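PDB 3OG2: beta-galactosidase from Trichoderma reesei, which probably hydrolyses terminal non-reducing beta-D-galactose residues in beta-D-galactosides, as a member of glycoside hydrolase family 35. Local coordinates for residues A[668-673]-A[714-719]; A[730-733]-A[739-742]; A[751-756]-A[961-966]; A[781-786]-A[916-921]. All blocks are in the same frame, centred on the assembly; numbering follows the deposited sequence.

Interaction 1 of 4, residues A[668-673]-A[714-719]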
# COMPACT_ATOMS: atom_id res chain seq x y z
N LEU A 668 -32.89 -6.95 11.27
CA LEU A 668 -33.87 -6.91 10.18
C LEU A 668 -35.28 -6.77 10.75
O LEU A 668 -36.21 -7.56 10.48
CB LEU A 668 -33.67 -8.15 9.31
CG LEU A 668 -34.30 -8.07 7.92
CD1 LEU A 668 -33.66 -6.99 7.04
CD2 LEU A 668 -34.22 -9.47 7.26
N PRO A 669 -35.53 -5.72 11.54
CA PRO A 669 -36.88 -5.50 12.06
C PRO A 669 -37.89 -5.18 10.95
O PRO A 669 -39.08 -5.27 11.16
CB PRO A 669 -36.71 -4.28 12.95
CG PRO A 669 -35.55 -3.52 12.36
CD PRO A 669 -34.60 -4.63 11.97
N GLU A 670 -37.37 -4.83 9.77
CA GLU A 670 -38.20 -4.45 8.63
C GLU A 670 -39.21 -5.54 8.30
O GLU A 670 -40.28 -5.24 7.76
CB GLU A 670 -37.33 -4.29 7.37
CG GLU A 670 -36.43 -3.06 7.44
CD GLU A 670 -35.12 -3.20 8.14
OE1 GLU A 670 -34.87 -4.21 8.84
OE2 GLU A 670 -34.24 -2.29 8.02
N ILE A 671 -38.87 -6.82 8.54
CA ILE A 671 -39.73 -7.87 8.04
C ILE A 671 -40.81 -8.23 9.06
O ILE A 671 -41.67 -9.08 8.76
CB ILE A 671 -38.93 -9.16 7.66
CG1 ILE A 671 -38.17 -9.75 8.84
CG2 ILE A 671 -38.04 -8.90 6.46
CD1 ILE A 671 -37.62 -11.14 8.59
N ARG A 672 -40.81 -7.61 10.22
CA ARG A 672 -41.84 -7.88 11.21
C ARG A 672 -43.13 -7.12 10.87
O ARG A 672 -43.11 -6.05 10.29
CB ARG A 672 -41.34 -7.46 12.59
CG ARG A 672 -40.01 -8.04 13.01
CD ARG A 672 -39.58 -7.28 14.27
NE ARG A 672 -38.84 -8.09 15.22
CZ ARG A 672 -37.63 -7.77 15.67
NH1 ARG A 672 -36.96 -6.69 15.29
NH2 ARG A 672 -37.03 -8.58 16.54
N SER A 673 -44.29 -7.69 11.20
CA SER A 673 -45.54 -7.09 10.75
C SER A 673 -45.77 -5.70 11.36
O SER A 673 -46.51 -4.87 10.86
CB SER A 673 -46.76 -7.96 11.06
OG SER A 673 -46.84 -9.19 10.37
N LEU A 714 -31.33 -1.42 1.22
CA LEU A 714 -32.58 -2.12 1.41
C LEU A 714 -33.67 -1.45 0.57
O LEU A 714 -33.70 -0.23 0.47
CB LEU A 714 -33.05 -2.22 2.85
CG LEU A 714 -32.24 -3.14 3.76
CD1 LEU A 714 -31.03 -2.43 4.32
CD2 LEU A 714 -33.13 -3.67 4.90
N PHE A 715 -34.55 -2.27 0.04
CA PHE A 715 -35.69 -1.80 -0.73
C PHE A 715 -36.95 -2.42 -0.17
O PHE A 715 -36.94 -3.59 0.22
CB PHE A 715 -35.59 -2.22 -2.20
CG PHE A 715 -34.34 -1.66 -2.86
CD1 PHE A 715 -33.10 -2.30 -2.73
CD2 PHE A 715 -34.42 -0.49 -3.57
CE1 PHE A 715 -31.97 -1.70 -3.27
CE2 PHE A 715 -33.33 0.13 -4.18
CZ PHE A 715 -32.12 -0.50 -4.00
N ARG A 716 -38.03 -1.66 -0.16
CA ARG A 716 -39.33 -2.20 0.30
C ARG A 716 -40.35 -1.92 -0.80
O ARG A 716 -40.56 -0.74 -1.15
CB ARG A 716 -39.77 -1.56 1.63
CG ARG A 716 -38.87 -2.12 2.74
CD ARG A 716 -39.16 -1.50 4.04
NE ARG A 716 -40.51 -1.58 4.57
CZ ARG A 716 -40.99 -2.63 5.23
NH1 ARG A 716 -40.25 -3.74 5.31
NH2 ARG A 716 -42.20 -2.63 5.79
N GLY A 717 -40.89 -2.98 -1.36
CA GLY A 717 -41.82 -2.85 -2.45
C GLY A 717 -43.22 -3.30 -2.06
O GLY A 717 -43.42 -4.48 -1.68
N ARG A 718 -44.19 -2.39 -2.15
CA ARG A 718 -45.58 -2.70 -1.82
C ARG A 718 -46.36 -3.11 -3.07
O ARG A 718 -46.26 -2.41 -4.11
CB ARG A 718 -46.27 -1.46 -1.25
CG ARG A 718 -45.97 -1.20 0.21
CD ARG A 718 -46.41 0.19 0.59
NE ARG A 718 -46.40 0.48 2.02
CZ ARG A 718 -45.33 0.69 2.75
NH1 ARG A 718 -44.10 0.64 2.20
NH2 ARG A 718 -45.47 0.95 4.06
N PHE A 719 -47.15 -4.16 -2.97
CA PHE A 719 -48.05 -4.48 -4.06
C PHE A 719 -49.35 -5.04 -3.48
O PHE A 719 -49.36 -5.51 -2.31
CB PHE A 719 -47.44 -5.51 -5.03
CG PHE A 719 -47.22 -6.92 -4.48
CD1 PHE A 719 -45.99 -7.25 -3.89
CD2 PHE A 719 -48.22 -7.89 -4.57
CE1 PHE A 719 -45.82 -8.56 -3.42
CE2 PHE A 719 -48.05 -9.16 -4.08
CZ PHE A 719 -46.82 -9.51 -3.51
O HOH W 1 -43.14 -4.78 7.46

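Interaction 2 of 4, residues A[730-733]-A[739-742]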
# COMPACT_ATOMS: atom_id res chain seq x y z
N LEU A 730 -36.47 -10.68 -10.26
CA LEU A 730 -35.72 -9.59 -9.65
C LEU A 730 -34.26 -9.61 -10.07
O LEU A 730 -33.55 -10.58 -9.88
CB LEU A 730 -35.84 -9.80 -8.16
CG LEU A 730 -35.53 -8.72 -7.22
CD1 LEU A 730 -36.38 -7.44 -7.38
CD2 LEU A 730 -35.71 -9.28 -5.81
N SER A 731 -33.81 -8.54 -10.70
CA SER A 731 -32.44 -8.39 -11.14
C SER A 731 -31.73 -7.43 -10.22
O SER A 731 -32.13 -6.24 -10.14
CB SER A 731 -32.44 -7.94 -12.61
OG SER A 731 -31.12 -7.79 -13.09
N THR A 732 -30.78 -7.94 -9.45
CA THR A 732 -30.05 -7.11 -8.48
C THR A 732 -28.61 -6.94 -8.87
O THR A 732 -28.01 -7.75 -9.60
CB THR A 732 -30.17 -7.68 -7.04
OG1 THR A 732 -29.68 -9.05 -7.04
CG2 THR A 732 -31.60 -7.66 -6.53
N GLN A 733 -27.97 -5.88 -8.38
CA GLN A 733 -26.57 -5.63 -8.72
C GLN A 733 -25.91 -5.01 -7.51
O GLN A 733 -26.33 -3.93 -7.03
CB GLN A 733 -26.47 -4.74 -9.95
CG GLN A 733 -24.99 -4.43 -10.26
CD GLN A 733 -24.82 -3.95 -11.68
OE1 GLN A 733 -24.70 -4.78 -12.60
NE2 GLN A 733 -24.83 -2.63 -11.90
N ALA A 739 -24.31 -10.08 -2.41
CA ALA A 739 -25.41 -11.03 -2.23
C ALA A 739 -26.70 -10.22 -2.07
O ALA A 739 -26.67 -9.01 -1.79
CB ALA A 739 -25.25 -11.86 -0.97
N SER A 740 -27.82 -10.89 -2.18
CA SER A 740 -29.10 -10.24 -1.93
C SER A 740 -30.07 -11.25 -1.30
O SER A 740 -29.95 -12.46 -1.60
CB SER A 740 -29.66 -9.60 -3.18
OG SER A 740 -29.83 -10.47 -4.28
N SER A 741 -30.97 -10.80 -0.49
CA SER A 741 -31.95 -11.66 0.17
C SER A 741 -33.33 -11.00 0.07
O SER A 741 -33.43 -9.76 0.11
CB SER A 741 -31.59 -11.83 1.64
OG SER A 741 -30.36 -12.52 1.78
N VAL A 742 -34.37 -11.82 0.01
CA VAL A 742 -35.75 -11.35 -0.23
C VAL A 742 -36.72 -11.97 0.78
O VAL A 742 -36.70 -13.20 0.96
CB VAL A 742 -36.21 -11.72 -1.65
CG1 VAL A 742 -37.65 -11.28 -1.93
CG2 VAL A 742 -35.22 -11.15 -2.69

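Interaction 3 of 4, residues A[751-756]-A[961-966]. With BMA (beta-D-mannopyranose), chain C; MAN (alpha-D-mannopyranose), chain B; MAN (alpha-D-mannopyranose), chain D; MAN (alpha-D-mannopyranose), chain E.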
# COMPACT_ATOMS: atom_id res chain seq x y z
N SER A 751 -32.42 -16.19 -1.33
CA SER A 751 -31.23 -15.37 -1.45
C SER A 751 -30.46 -15.72 -2.72
O SER A 751 -30.40 -16.91 -3.12
CB SER A 751 -30.24 -15.64 -0.28
OG SER A 751 -30.79 -15.11 0.91
N PHE A 752 -29.85 -14.69 -3.30
CA PHE A 752 -28.72 -14.92 -4.20
C PHE A 752 -27.48 -14.94 -3.32
O PHE A 752 -27.15 -13.89 -2.73
CB PHE A 752 -28.65 -13.80 -5.24
CG PHE A 752 -27.38 -13.97 -6.06
CD1 PHE A 752 -27.23 -15.05 -6.92
CD2 PHE A 752 -26.37 -13.05 -5.95
CE1 PHE A 752 -26.07 -15.20 -7.66
CE2 PHE A 752 -25.20 -13.17 -6.70
CZ PHE A 752 -25.06 -14.26 -7.57
N THR A 753 -26.84 -16.11 -3.20
CA THR A 753 -25.79 -16.17 -2.17
C THR A 753 -24.41 -15.69 -2.63
O THR A 753 -23.51 -15.51 -1.80
CB THR A 753 -25.69 -17.61 -1.62
OG1 THR A 753 -25.51 -18.50 -2.71
CG2 THR A 753 -26.99 -17.96 -0.93
N GLY A 754 -24.26 -15.44 -3.92
CA GLY A 754 -23.09 -14.71 -4.41
C GLY A 754 -21.93 -15.62 -4.77
O GLY A 754 -21.78 -16.77 -4.32
N PHE A 755 -21.05 -15.12 -5.61
CA PHE A 755 -19.78 -15.77 -5.91
C PHE A 755 -18.83 -14.73 -6.50
O PHE A 755 -19.23 -13.64 -6.89
CB PHE A 755 -19.94 -17.00 -6.79
CG PHE A 755 -20.70 -16.88 -8.09
CD1 PHE A 755 -22.09 -17.01 -8.11
CD2 PHE A 755 -20.00 -16.66 -9.29
CE1 PHE A 755 -22.76 -16.93 -9.33
CE2 PHE A 755 -20.67 -16.59 -10.52
CZ PHE A 755 -22.05 -16.75 -10.53
N ASP A 756 -17.55 -15.11 -6.54
CA ASP A 756 -16.52 -14.11 -6.91
C ASP A 756 -16.80 -13.45 -8.25
O ASP A 756 -16.57 -12.24 -8.42
CB ASP A 756 -15.13 -14.77 -6.87
CG ASP A 756 -14.91 -15.84 -7.89
OD1 ASP A 756 -15.89 -16.41 -8.46
OD2 ASP A 756 -13.71 -16.13 -8.19
N TRP A 961 -25.33 -11.95 8.82
CA TRP A 961 -26.38 -12.05 7.83
C TRP A 961 -26.38 -13.51 7.39
O TRP A 961 -25.48 -13.92 6.63
CB TRP A 961 -26.13 -11.04 6.70
CG TRP A 961 -27.03 -11.12 5.50
CD1 TRP A 961 -28.14 -11.88 5.22
CD2 TRP A 961 -26.89 -10.31 4.31
NE1 TRP A 961 -28.66 -11.61 3.97
CE2 TRP A 961 -27.89 -10.64 3.40
CE3 TRP A 961 -25.94 -9.32 3.99
CZ2 TRP A 961 -28.01 -10.03 2.14
CZ3 TRP A 961 -26.04 -8.71 2.75
CH2 TRP A 961 -27.07 -9.06 1.84
N ALA A 962 -27.41 -14.22 7.84
CA ALA A 962 -27.58 -15.64 7.46
C ALA A 962 -28.36 -15.66 6.14
O ALA A 962 -29.47 -15.10 6.07
CB ALA A 962 -28.36 -16.35 8.52
N LEU A 963 -27.82 -16.26 5.10
CA LEU A 963 -28.38 -16.17 3.77
C LEU A 963 -29.41 -17.26 3.49
O LEU A 963 -30.15 -17.10 2.53
CB LEU A 963 -27.23 -16.32 2.74
CG LEU A 963 -26.30 -15.11 2.73
CD1 LEU A 963 -24.95 -15.51 2.13
CD2 LEU A 963 -26.94 -13.99 1.93
N GLU A 964 -29.40 -18.37 4.24
CA GLU A 964 -30.26 -19.47 3.96
C GLU A 964 -31.20 -19.68 5.14
O GLU A 964 -31.02 -19.20 6.25
CB GLU A 964 -29.42 -20.72 3.66
CG GLU A 964 -28.71 -20.53 2.31
CD GLU A 964 -27.93 -21.73 1.83
OE1 GLU A 964 -27.72 -22.70 2.60
OE2 GLU A 964 -27.50 -21.68 0.65
N SER A 965 -32.24 -20.45 4.84
CA SER A 965 -33.37 -20.50 5.79
C SER A 965 -33.04 -21.23 7.08
O SER A 965 -33.79 -21.05 8.04
CB SER A 965 -34.55 -21.16 5.07
OG SER A 965 -34.21 -22.52 4.78
N ARG A 966 -31.96 -22.00 7.05
CA ARG A 966 -31.42 -22.74 8.17
C ARG A 966 -30.70 -21.85 9.19
O ARG A 966 -30.31 -22.25 10.27
CB ARG A 966 -30.37 -23.75 7.65
CG ARG A 966 -29.34 -23.14 6.68
CD ARG A 966 -28.38 -24.19 6.15
NE ARG A 966 -27.81 -24.08 4.81
CZ ARG A 966 -26.66 -24.68 4.46
NH1 ARG A 966 -26.02 -25.40 5.39
NH2 ARG A 966 -26.11 -24.61 3.25
C1 BMA C . -15.08 -20.36 -6.68
C2 BMA C . -14.11 -20.62 -7.84
C3 BMA C . -14.49 -19.62 -8.93
C4 BMA C . -15.98 -19.67 -9.27
C5 BMA C . -16.86 -19.59 -7.98
C6 BMA C . -18.32 -19.92 -8.32
O2 BMA C . -14.33 -21.98 -8.30
O3 BMA C . -13.80 -19.79 -10.18
O4 BMA C . -16.32 -18.50 -10.07
O5 BMA C . -16.42 -20.64 -7.10
O6 BMA C . -18.32 -21.21 -8.98
C1 MAN B . -10.84 -14.27 -13.12
C2 MAN B . -10.38 -12.81 -13.14
C3 MAN B . -10.42 -12.23 -11.70
C4 MAN B . -11.78 -12.50 -11.05
C5 MAN B . -12.24 -13.94 -11.22
C6 MAN B . -13.73 -14.11 -10.84
O2 MAN B . -11.19 -12.04 -14.03
O3 MAN B . -10.22 -10.85 -11.92
O4 MAN B . -11.93 -12.20 -9.69
O5 MAN B . -12.16 -14.33 -12.58
O6 MAN B . -13.92 -15.53 -10.96
C1 MAN D . -19.86 -21.49 -9.31
C2 MAN D . -19.72 -22.93 -9.84
C3 MAN D . -18.87 -23.02 -11.11
C4 MAN D . -19.32 -21.99 -12.16
C5 MAN D . -19.29 -20.60 -11.51
C6 MAN D . -19.64 -19.51 -12.52
O2 MAN D . -21.02 -23.38 -10.15
O3 MAN D . -19.00 -24.29 -11.75
O4 MAN D . -18.52 -22.09 -13.34
O5 MAN D . -20.18 -20.63 -10.40
O6 MAN D . -20.97 -19.67 -13.01
C1 MAN E . -24.35 -16.98 -14.30
C2 MAN E . -25.07 -16.13 -15.36
C3 MAN E . -23.98 -15.74 -16.39
C4 MAN E . -23.05 -14.74 -15.66
C5 MAN E . -22.48 -15.39 -14.42
C6 MAN E . -21.86 -14.35 -13.50
O2 MAN E . -25.47 -14.91 -14.74
O3 MAN E . -24.61 -14.99 -17.42
O4 MAN E . -22.03 -14.32 -16.55
O5 MAN E . -23.37 -16.19 -13.67
O6 MAN E . -22.84 -13.35 -13.21

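Interaction 4 of 4, residues A[781-786]-A[916-921]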
# COMPACT_ATOMS: atom_id res chain seq x y z
N VAL A 781 -32.78 -7.00 0.41
CA VAL A 781 -31.52 -6.52 0.92
C VAL A 781 -30.49 -6.77 -0.18
O VAL A 781 -30.42 -7.89 -0.69
CB VAL A 781 -31.13 -7.28 2.20
CG1 VAL A 781 -29.80 -6.71 2.77
CG2 VAL A 781 -32.24 -7.19 3.24
N VAL A 782 -29.72 -5.76 -0.55
CA VAL A 782 -28.75 -5.88 -1.62
C VAL A 782 -27.41 -5.36 -1.07
O VAL A 782 -27.31 -4.17 -0.80
CB VAL A 782 -29.13 -5.08 -2.89
CG1 VAL A 782 -28.07 -5.30 -3.97
CG2 VAL A 782 -30.53 -5.49 -3.37
N ASP A 783 -26.45 -6.25 -0.87
CA ASP A 783 -25.17 -5.72 -0.42
C ASP A 783 -24.46 -5.01 -1.56
O ASP A 783 -24.69 -5.33 -2.72
CB ASP A 783 -24.19 -6.83 -0.01
CG ASP A 783 -23.13 -6.25 0.93
OD1 ASP A 783 -23.39 -5.22 1.63
OD2 ASP A 783 -21.99 -6.80 0.95
N SER A 784 -23.56 -4.09 -1.26
CA SER A 784 -22.65 -3.53 -2.24
C SER A 784 -21.23 -3.74 -1.77
O SER A 784 -20.93 -3.42 -0.59
CB SER A 784 -22.87 -2.02 -2.43
OG SER A 784 -21.84 -1.53 -3.33
N THR A 785 -20.38 -4.23 -2.66
CA THR A 785 -18.95 -4.37 -2.27
C THR A 785 -18.17 -3.17 -2.76
O THR A 785 -16.93 -3.19 -2.77
CB THR A 785 -18.39 -5.69 -2.82
OG1 THR A 785 -18.75 -5.72 -4.21
CG2 THR A 785 -19.02 -6.87 -2.07
N GLY A 786 -18.84 -2.10 -3.13
CA GLY A 786 -18.19 -0.82 -3.51
C GLY A 786 -18.62 -0.42 -4.90
O GLY A 786 -19.33 -1.18 -5.59
N PRO A 916 -23.97 -20.65 4.68
CA PRO A 916 -23.32 -19.41 4.26
C PRO A 916 -23.79 -18.16 4.98
O PRO A 916 -24.99 -18.00 5.27
CB PRO A 916 -23.70 -19.33 2.77
CG PRO A 916 -25.00 -20.09 2.71
CD PRO A 916 -24.90 -21.22 3.68
N TYR A 917 -22.83 -17.26 5.29
CA TYR A 917 -23.19 -16.01 5.90
C TYR A 917 -22.17 -14.92 5.51
O TYR A 917 -21.07 -15.24 5.06
CB TYR A 917 -23.27 -16.11 7.43
CG TYR A 917 -21.97 -16.36 8.16
CD1 TYR A 917 -21.46 -17.66 8.30
CD2 TYR A 917 -21.28 -15.32 8.74
CE1 TYR A 917 -20.28 -17.89 8.97
CE2 TYR A 917 -20.10 -15.55 9.42
CZ TYR A 917 -19.60 -16.81 9.54
OH TYR A 917 -18.44 -17.01 10.24
N ARG A 918 -22.67 -13.71 5.74
CA ARG A 918 -21.81 -12.54 5.56
C ARG A 918 -21.72 -11.86 6.91
O ARG A 918 -22.72 -11.86 7.65
CB ARG A 918 -22.39 -11.57 4.50
CG ARG A 918 -22.58 -12.35 3.19
CD ARG A 918 -23.27 -11.52 2.13
NE ARG A 918 -22.52 -10.38 1.57
CZ ARG A 918 -21.77 -10.43 0.50
NH1 ARG A 918 -21.60 -11.60 -0.14
NH2 ARG A 918 -21.16 -9.33 0.07
N ALA A 919 -20.58 -11.34 7.28
CA ALA A 919 -20.47 -10.64 8.56
C ALA A 919 -19.72 -9.33 8.33
O ALA A 919 -18.90 -9.18 7.38
CB ALA A 919 -19.68 -11.49 9.57
N LEU A 920 -20.01 -8.37 9.16
CA LEU A 920 -19.29 -7.10 9.22
C LEU A 920 -18.65 -7.01 10.62
O LEU A 920 -19.31 -7.31 11.61
CB LEU A 920 -20.21 -5.91 9.02
CG LEU A 920 -20.95 -5.88 7.69
CD1 LEU A 920 -22.02 -4.81 7.72
CD2 LEU A 920 -19.94 -5.57 6.58
N LEU A 921 -17.40 -6.57 10.63
CA LEU A 921 -16.65 -6.40 11.87
C LEU A 921 -16.53 -4.90 12.18
O LEU A 921 -16.07 -4.16 11.30
CB LEU A 921 -15.25 -7.03 11.72
CG LEU A 921 -14.31 -6.78 12.90
CD1 LEU A 921 -14.76 -7.51 14.17
CD2 LEU A 921 -12.91 -7.27 12.49
O HOH W 2 -22.13 -8.18 3.44

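Interaction 1 of 4, residues A[668-673]-A[714-719]
Leu668 and Glu670 cover Leu714 from two directions, and this is the close-packed end of the contact. The methyl CD1 of Leu668 lies 4.0 Å from Leu714 CD2, while the Glu670 side chain crosses the same leucine at about a right angle, its OE2 3.6 Å from Leu714 CD2. That carboxylate is buried, and its charge is met by Arg849. Residues 669-671 form a 3-10 turn, laid over strand 713-720 in a five-stranded antiparallel sheet of an all-beta domain. Two residues along that strand, Arg716 bends at its third torsion (chi3 57°) and gives NH1 to Glu670 O at 2.9 Å, an angled bond (131°) whose donor stands well above the carbonyl plane. Arg716 NE is salt-bridged to Asp677. A lysine in place of Arg716 has one nitrogen for the work of three, and would probably leave Glu670 O or Asp677 without its donor. At the looser margin one water accepts from Arg716 NH2 at 2.9 Å, in the guanidinium plane, and sits within bonding distance of Glu670 O and Arg672 O, with the exposed Arg672 and Ser673 beyond.

Interaction 2 of 4, residues A[730-733]-A[739-742]
Leu730 meets Val742 and Thr732 meets Ser740 without any flat group between them; the one planar side chain of the two segments, the amide of Gln733, leaves the contact and gives its NE2 to Pro801 O, so neither of its faces nor its edge takes part. The pairing is that of a beta-sandwich: strand 726-733 belongs to a three-stranded antiparallel sheet, strand 740-744 to a five-stranded one, and alternate residues of each send their side chains into the space between. The CA atoms of Thr732 and Ser740 are 7.3 Å apart, those of Leu730 and Val742 9.6 Å, so the strands meet through side chains and lie closer at the polar end. At the apolar end the methyl CD2 of Leu730 touches CG2 of Val742 at 3.7 Å, the two side chains sliding past each other in opposite directions. Val780 and Tyr807 also pack on Leu730, and Leu778 and Tyr765 on Val742, which places this pair in the hydrophobic interior. At the other end both hydroxyls sit between their own backbone N and carbonyl carbon, chi1 57° in Thr732 and 56° in Ser740, and each is thereby turned to the opposite sheet. Val782 and Phe738 also touch Thr732. Ser740 has two conformers, so the link is doubtful beyond the one described; in that one, Thr732 OG1 and Ser740 OG are hydrogen-bonded at 3.1 Å, and either could be the donor.

Interaction 3 of 4, residues A[751-756]-A[961-966]
The seam between two all-beta domains is bridged where Ser751, at the end of strand 747-752, and Thr753, just beyond it, meet Leu963 and Glu964, just past strand 953-962. Ser751 OG donates to Leu963 O at 2.6 Å, reaching it in the carbonyl plane on a lone pair, with a C=O...OG angle of 137°. The same hydroxyl is also hydrogen-bonded to Ser741. Thr753 lays its methyl CG2 against Leu963 CB at 4.0 Å, the two side chains crossing obliquely, and the methyl also comes near Glu964 OE2. Leu963 in turn rests its CD2 over one face of the Trp961 ring. Glu964 is held by its own segment: Arg966 presents NE and NH2 side-on, both to OE1.

Farther along the loop, Phe755 and Asp756 meet a glycan attached to the protein itself. The phenyl ring has O5 of the chain D mannose over one face, offset toward the rim, and O5 of the chain E mannose at its edge, 3.5 Å from Phe755 CZ. Asp756 accepts from two sugars, BMA O4 to OD1 at 2.7 Å and the chain B mannose O6 to OD2 at 2.8 Å. Alanine in place of Phe755 would probably leave the chain D and chain E mannoses without the ring they lean on and set these arms freer to move. Apolar packing and one hydrogen bond to a carbonyl thus join the ends of strands 747-752 and 953-962, between two all-beta domains of this family 35 enzyme.

Interaction 4 of 4, residues A[781-786]-A[916-921]
At chi1 -158° Asp783 swings its carboxylate to the side of its carbonyl carbon, away from N, and Arg918 runs extended to its second torsion before folding at chi3 (68°); together these turns bring one carboxylate oxygen to one end of the guanidinium. Arg918 NH2 donates to Asp783 OD2 at 2.8 Å, a fairly straight bond that forms a salt bridge. The bridge uses a single N-H of NH2, and the two planes stand 73° apart: OD2 lies at the edge of the guanidinium, near its plane, and is met on its anti lone pair. The methyl CG2 of Thr785 sits at the guanidinium edge too, 3.9 Å from Arg918 NH2. A water accepts from Arg918 NE at 2.9 Å and gives a weak bond to Asp783 OD2, a weak link beside the bridge.

The charges are buried and well supplied with partners. Lys930 forms a second salt bridge to Asp783 OD2, Thr712 bonds to OD1, and Arg918 NH1 goes to Ala737 O, so the aspartate is probably kept ionised. Thr785 spends its hydroxyl on Ser736 O. Just before it, Ser784 OG accepts from Gly786 N at 3.1 Å, an ST turn that shapes the loop. The side chain of Thr785 is about 12 Å from that of Glu122, a galactose-binding residue. A buried salt bridge thus fastens the loop just beyond strand 775-782 to strand 917-923, across the interface of two all-beta domains.

In the fold
The four contacts cluster in the chain's all-beta part. Interactions 1 and 2 open in sequence, followed by interaction 3, whose two segments enclose those of interaction 4 along the chain. Centres of interactions 2 and 3, and of 3 and 4, are about 10 Å apart, and those of 1 and 3 about 18 Å. The five-stranded sheet with strands 713-720, 740-744, 747-752 and 775-782 is reached by all four. Interaction 2 joins it to a three-stranded sheet, whereas 3 and 4 share the sheet of strands 953-962 and 917-923. Interactions 2, 3 and 4 touch one another, linking domain interior to junction; 1 touches 4 (Leu714 on Val781), its nearest atoms about 7 Å from 2 and 3.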